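Local coordinates for periplasmic binding protein (Roseiflexus sp., PDB 5Y8B) that probably binds heme in the periplasm and hands it to a membrane transporter for uptake, at residues V155-G160 with F186-P191; P199-V204 with R234-D239. All coordinates share one frame; numbering follows the deposited sequence.

Contact 1: residues V155-G160 with F186-P191; sequences VQQVAG and FKPLSP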
loop_
_atom_site.group_PDB
_atom_site.type_symbol
_atom_site.label_atom_id
_atom_site.label_comp_id
_atom_site.label_asym_id
_atom_site.label_seq_id
_atom_site.Cartn_x
_atom_site.Cartn_y
_atom_site.Cartn_z
ATOM N N VAL A 155 -13.402 11.157 6.585
ATOM C CA VAL A 155 -12.476 11.274 5.451
ATOM C C VAL A 155 -13.115 10.642 4.201
ATOM O O VAL A 155 -13.535 9.472 4.229
ATOM C CB VAL A 155 -11.098 10.607 5.759
ATOM C CG1 VAL A 155 -10.245 10.467 4.503
ATOM C CG2 VAL A 155 -10.322 11.376 6.827
ATOM N N GLN A 156 -13.205 11.428 3.125
ATOM C CA GLN A 156 -13.622 10.930 1.805
ATOM C C GLN A 156 -12.793 11.604 0.718
ATOM O O GLN A 156 -13.041 12.757 0.332
ATOM C CB GLN A 156 -15.113 11.156 1.570
ATOM C CG GLN A 156 -16.013 10.169 2.289
ATOM C CD GLN A 156 -17.438 10.648 2.416
ATOM O OE1 GLN A 156 -17.850 11.605 1.761
ATOM N NE2 GLN A 156 -18.213 9.971 3.260
ATOM N N GLN A 157 -11.784 10.884 0.244
ATOM C CA GLN A 157 -10.796 11.466 -0.658
ATOM C C GLN A 157 -10.579 10.642 -1.933
ATOM O O GLN A 157 -10.817 9.433 -1.956
ATOM C CB GLN A 157 -9.479 11.714 0.094
ATOM C CG GLN A 157 -9.563 12.879 1.079
ATOM C CD GLN A 157 -8.356 13.031 1.989
ATOM O OE1 GLN A 157 -7.541 12.115 2.151
ATOM N NE2 GLN A 157 -8.244 14.195 2.607
ATOM N N VAL A 158 -10.166 11.328 -2.998
ATOM C CA VAL A 158 -9.740 10.689 -4.243
ATOM C C VAL A 158 -8.223 10.748 -4.339
ATOM O O VAL A 158 -7.599 11.678 -3.808
ATOM C CB VAL A 158 -10.379 11.335 -5.502
ATOM C CG1 VAL A 158 -11.800 10.847 -5.683
ATOM C CG2 VAL A 158 -10.344 12.862 -5.451
ATOM N N ALA A 159 -7.628 9.757 -4.999
ATOM C CA ALA A 159 -6.189 9.773 -5.256
ATOM C C ALA A 159 -5.905 10.112 -6.703
ATOM O O ALA A 159 -6.501 9.531 -7.614
ATOM C CB ALA A 159 -5.548 8.446 -4.890
ATOM N N GLY A 160 -5.001 11.069 -6.894
ATOM C CA GLY A 160 -4.512 11.444 -8.212
ATOM C C GLY A 160 -3.064 11.054 -8.407
ATOM O O GLY A 160 -2.645 9.976 -7.972
ATOM N N PHE A 186 -3.783 13.172 -2.557
ATOM C CA PHE A 186 -5.097 12.947 -1.954
ATOM C C PHE A 186 -5.846 14.258 -1.748
ATOM O O PHE A 186 -5.372 15.153 -1.041
ATOM C CB PHE A 186 -4.960 12.140 -0.652
ATOM C CG PHE A 186 -4.522 10.712 -0.874
ATOM C CD1 PHE A 186 -3.160 10.386 -1.015
ATOM C CD2 PHE A 186 -5.471 9.679 -0.949
ATOM C CE1 PHE A 186 -2.761 9.069 -1.243
ATOM C CE2 PHE A 186 -5.069 8.356 -1.159
ATOM C CZ PHE A 186 -3.714 8.052 -1.313
ATOM N N LYS A 187 -7.010 14.362 -2.388
ATOM C CA LYS A 187 -7.868 15.549 -2.298
ATOM C C LYS A 187 -9.302 15.166 -1.946
ATOM O O LYS A 187 -9.762 14.100 -2.367
ATOM C CB LYS A 187 -7.809 16.389 -3.592
ATOM C CG LYS A 187 -6.429 16.995 -3.893
ATOM C CD LYS A 187 -5.873 17.861 -2.750
ATOM C CE LYS A 187 -4.346 17.886 -2.710
ATOM N NZ LYS A 187 -3.723 18.571 -3.889
ATOM N N PRO A 188 -10.000 16.012 -1.145
ATOM C CA PRO A 188 -11.422 15.775 -0.849
ATOM C C PRO A 188 -12.269 15.504 -2.098
ATOM O O PRO A 188 -12.182 16.226 -3.090
ATOM C CB PRO A 188 -11.861 17.069 -0.155
ATOM C CG PRO A 188 -10.628 17.529 0.548
ATOM C CD PRO A 188 -9.451 17.101 -0.300
ATOM N N LEU A 189 -13.055 14.438 -2.016
ATOM C CA LEU A 189 -13.950 13.998 -3.069
ATOM C C LEU A 189 -15.127 14.968 -3.249
ATOM O O LEU A 189 -15.855 15.248 -2.292
ATOM C CB LEU A 189 -14.448 12.593 -2.709
ATOM C CG LEU A 189 -15.569 11.872 -3.456
ATOM C CD1 LEU A 189 -15.161 11.680 -4.898
ATOM C CD2 LEU A 189 -15.843 10.521 -2.813
ATOM N N SER A 190 -15.294 15.483 -4.469
ATOM C CA SER A 190 -16.438 16.332 -4.807
ATOM C C SER A 190 -17.370 15.657 -5.823
ATOM O O SER A 190 -16.895 14.919 -6.694
ATOM C CB SER A 190 -15.981 17.713 -5.307
ATOM O OG SER A 190 -15.421 17.663 -6.606
ATOM N N PRO A 191 -18.700 15.899 -5.716
ATOM C CA PRO A 191 -19.637 15.389 -6.730
ATOM C C PRO A 191 -19.297 15.809 -8.174
ATOM O O PRO A 191 -19.593 15.056 -9.096
ATOM C CB PRO A 191 -20.974 15.987 -6.299
ATOM C CG PRO A 191 -20.844 16.147 -4.827
ATOM C CD PRO A 191 -19.418 16.555 -4.603
HETATM O O HOH W 1 -17.453 13.735 -0.206
#

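Contact 2: residues P199-V204 with R234-D239; sequences PDVLLV and RIIALD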
loop_
_atom_site.group_PDB
_atom_site.type_symbol
_atom_site.label_atom_id
_atom_site.label_comp_id
_atom_site.label_asym_id
_atom_site.label_seq_id
_atom_site.Cartn_x
_atom_site.Cartn_y
_atom_site.Cartn_z
ATOM N N PRO A 199 -16.314 7.219 -13.888
ATOM C CA PRO A 199 -15.500 6.013 -13.808
ATOM C C PRO A 199 -16.294 4.747 -14.118
ATOM O O PRO A 199 -17.461 4.620 -13.720
ATOM C CB PRO A 199 -15.005 6.003 -12.348
ATOM C CG PRO A 199 -15.953 6.859 -11.603
ATOM C CD PRO A 199 -16.387 7.908 -12.582
ATOM N N ASP A 200 -15.652 3.845 -14.850
ATOM C CA ASP A 200 -16.191 2.519 -15.136
ATOM C C ASP A 200 -16.134 1.620 -13.914
ATOM O O ASP A 200 -16.936 0.704 -13.776
ATOM C CB ASP A 200 -15.421 1.888 -16.284
ATOM C CG ASP A 200 -15.405 2.770 -17.493
ATOM O OD1 ASP A 200 -16.513 3.097 -17.982
ATOM O OD2 ASP A 200 -14.297 3.169 -17.935
ATOM N N VAL A 201 -15.193 1.905 -13.024
ATOM C CA VAL A 201 -14.964 1.079 -11.848
ATOM C C VAL A 201 -14.447 1.913 -10.661
ATOM O O VAL A 201 -13.618 2.820 -10.818
ATOM C CB VAL A 201 -14.147 -0.222 -12.193
ATOM C CG1 VAL A 201 -12.825 0.076 -12.866
ATOM C CG2 VAL A 201 -13.970 -1.114 -10.976
ATOM N N LEU A 202 -15.009 1.637 -9.488
ATOM C CA LEU A 202 -14.567 2.260 -8.247
ATOM C C LEU A 202 -13.634 1.336 -7.472
ATOM O O LEU A 202 -14.014 0.214 -7.135
ATOM C CB LEU A 202 -15.765 2.656 -7.388
ATOM C CG LEU A 202 -16.685 3.752 -7.916
ATOM C CD1 LEU A 202 -17.780 4.022 -6.891
ATOM C CD2 LEU A 202 -15.930 5.034 -8.274
ATOM N N LEU A 203 -12.415 1.812 -7.219
ATOM C CA LEU A 203 -11.402 1.097 -6.456
ATOM C C LEU A 203 -11.329 1.632 -5.020
ATOM O O LEU A 203 -11.155 2.842 -4.797
ATOM C CB LEU A 203 -10.045 1.232 -7.146
ATOM C CG LEU A 203 -8.831 0.511 -6.562
ATOM C CD1 LEU A 203 -9.006 -1.010 -6.605
ATOM C CD2 LEU A 203 -7.599 0.919 -7.349
ATOM N N VAL A 204 -11.488 0.731 -4.051
ATOM C CA VAL A 204 -11.523 1.101 -2.642
ATOM C C VAL A 204 -10.665 0.158 -1.787
ATOM O O VAL A 204 -10.113 -0.841 -2.285
ATOM C CB VAL A 204 -12.974 1.206 -2.091
ATOM C CG1 VAL A 204 -13.759 2.314 -2.797
ATOM C CG2 VAL A 204 -13.720 -0.132 -2.154
ATOM N N ARG A 234 -19.981 -1.725 -9.869
ATOM C CA ARG A 234 -18.668 -2.214 -10.254
ATOM C C ARG A 234 -17.614 -1.655 -9.309
ATOM O O ARG A 234 -17.028 -0.595 -9.551
ATOM C CB ARG A 234 -18.394 -1.890 -11.714
ATOM C CG ARG A 234 -17.261 -2.683 -12.334
ATOM C CD ARG A 234 -17.293 -2.563 -13.850
ATOM N NE ARG A 234 -18.312 -3.402 -14.496
ATOM C CZ ARG A 234 -18.253 -4.735 -14.614
ATOM N NH1 ARG A 234 -17.232 -5.437 -14.112
ATOM N NH2 ARG A 234 -19.237 -5.379 -15.232
ATOM N N ILE A 235 -17.400 -2.389 -8.219
ATOM C CA ILE A 235 -16.516 -1.972 -7.132
ATOM C C ILE A 235 -15.435 -3.025 -6.942
ATOM O O ILE A 235 -15.754 -4.207 -6.850
ATOM C CB ILE A 235 -17.279 -1.821 -5.784
ATOM C CG1 ILE A 235 -18.683 -1.185 -5.948
ATOM C CG2 ILE A 235 -16.405 -1.165 -4.721
ATOM C CD1 ILE A 235 -18.747 0.254 -6.423
ATOM N N ILE A 236 -14.173 -2.586 -6.899
ATOM C CA ILE A 236 -13.012 -3.431 -6.549
ATOM C C ILE A 236 -12.506 -2.985 -5.170
ATOM O O ILE A 236 -12.211 -1.806 -4.977
ATOM C CB ILE A 236 -11.843 -3.349 -7.588
ATOM C CG1 ILE A 236 -12.311 -3.721 -8.993
ATOM C CG2 ILE A 236 -10.681 -4.262 -7.185
ATOM C CD1 ILE A 236 -11.418 -3.178 -10.109
ATOM N N ALA A 237 -12.429 -3.925 -4.224
ATOM C CA ALA A 237 -11.937 -3.646 -2.864
ATOM C C ALA A 237 -10.746 -4.528 -2.523
ATOM O O ALA A 237 -10.841 -5.763 -2.545
ATOM C CB ALA A 237 -13.042 -3.823 -1.830
ATOM N N LEU A 238 -9.619 -3.888 -2.244
ATOM C CA LEU A 238 -8.407 -4.600 -1.862
ATOM C C LEU A 238 -7.950 -4.094 -0.509
ATOM O O LEU A 238 -8.259 -2.970 -0.145
ATOM C CB LEU A 238 -7.312 -4.425 -2.927
ATOM C CG LEU A 238 -7.603 -5.035 -4.307
ATOM C CD1 LEU A 238 -6.690 -4.451 -5.372
ATOM C CD2 LEU A 238 -7.500 -6.553 -4.322
ATOM N N ASP A 239 -7.233 -4.918 0.248
ATOM C CA ASP A 239 -6.673 -4.429 1.505
ATOM C C ASP A 239 -5.483 -3.512 1.187
ATOM O O ASP A 239 -4.848 -3.643 0.127
ATOM C CB ASP A 239 -6.318 -5.573 2.468
ATOM C CG ASP A 239 -4.919 -6.064 2.291
ATOM O OD1 ASP A 239 -4.004 -5.584 3.000
ATOM O OD2 ASP A 239 -4.726 -6.908 1.414
#

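Contact 1: residues V155-G160 with F186-P191
A159 sets its CB over one face of the F186 ring, a CH-pi contact with the methyl 4.2 Å from the ring centroid, at one end of a short antiparallel beta ladder. Strand 186-188 pairs here with strand 155-159 in the mixed sheet of a periplasmic binding protein lobe, and 155-159 pairs in turn with strand 144-151. The middle of the ladder is held by a reciprocal pair of backbone bonds: V158 N reaches K187 O at 2.9 Å and K187 N reaches V158 O at 3.1 Å. A third bond, from L189 N to Q156 O, carries the pairing past the end of the strand; it is almost straight at its hydrogen, 175°, although the donor sits off the carbonyl plane.

Packing is tight where V158 meets L189. V158 CG1 comes within 3.6 Å of L189 CD1, the two side chains crossing at about a right angle, and both also touch L148. L189 CB rests against Q156 O, and the first torsion (chi1 170°, CG opposite the backbone N) sends CD1 to the valine.

The rim is looser. K187, on the same face of the ladder as V158, is exposed and turns its NZ to V184 O, while P188 points away from 155-160. Q157 runs out extended across F186, its amide plane tilted 40° from the ring, and OE1 comes no nearer than 3.8 Å to F186 CB. Q156 gives its NE2 to G152 O, and its remaining amide atom is joined to the partner segment through solvent: one water donates to Q156 OE1 at 2.9 Å and to L189 O at 3.0 Å.

Contact 2: residues P199-V204 with R234-D239
V201 lays its CG2 methyl against the end of I236, 3.4 Å from CD1, and the same methyl rests alongside R234 CG. The position follows from the valine's first torsion (chi1 56°), which sets CG2 anti to the backbone N and beside the carbonyl carbon. Two residues on, on the same face, L203 crosses I236 at a slant and brings CD1 to 3.7 Å from its CG2, so the isoleucine is touched by both leucine and valine. L238 lies farther off on this face. Helix 250-265 covers the layer, with A260 and F261 against I236 and L257 against L238.

Between the side chains runs a regular parallel ladder, with strand 201-205 flanked by 235-238 on one edge and 144-151 on the other. Such parallel strands backed by helices belong to the alpha/beta lobe of a periplasmic binding protein. R234 O accepts from L202 N, L202 O from I236 N at 2.8 Å, I236 O from V204 N at 2.8 Å, and V204 O from L238 N at 3.1 Å. Only in the last does the donor lean noticeably, 25° from the carbonyl plane.

The opposite face carries L202, V204, I235 and A237. L202 and I235 run alongside each other in the same direction, L202 CD1 to I235 CD1 3.9 Å. V204 CG2 touches both I235 CG2 and A237 CB, the latter at 3.8 Å; A237 itself is exposed.

Where the strands begin, D200 and R234 meet without pairing their charges. D200 OD2 takes the backbone N of H144, and R234 NE goes to Q232 OE1. What touches is the aliphatic part of the arginine, its CD 3.3 Å from D200 O.

Contacts 1 and 2 belong to one mixed sheet, and strand 144-151 joins them: it pairs with 155-159 on the contact 1 side and with 201-205 on the contact 2 side. Their centres lie 14 Å apart and their nearest atoms about 7 Å, so they do not touch directly. L148 packs on V158 and L189 in contact 1, while its backbone bonds to L203 of contact 2; F147 meets both A159 and L203. Helix 191-197 carries the chain from one contact to the next. The F186 side chain is about 12 Å from a bound magnesium ion and that of D200 about 10 Å from one, too far for either to be a ligand of the ion measured.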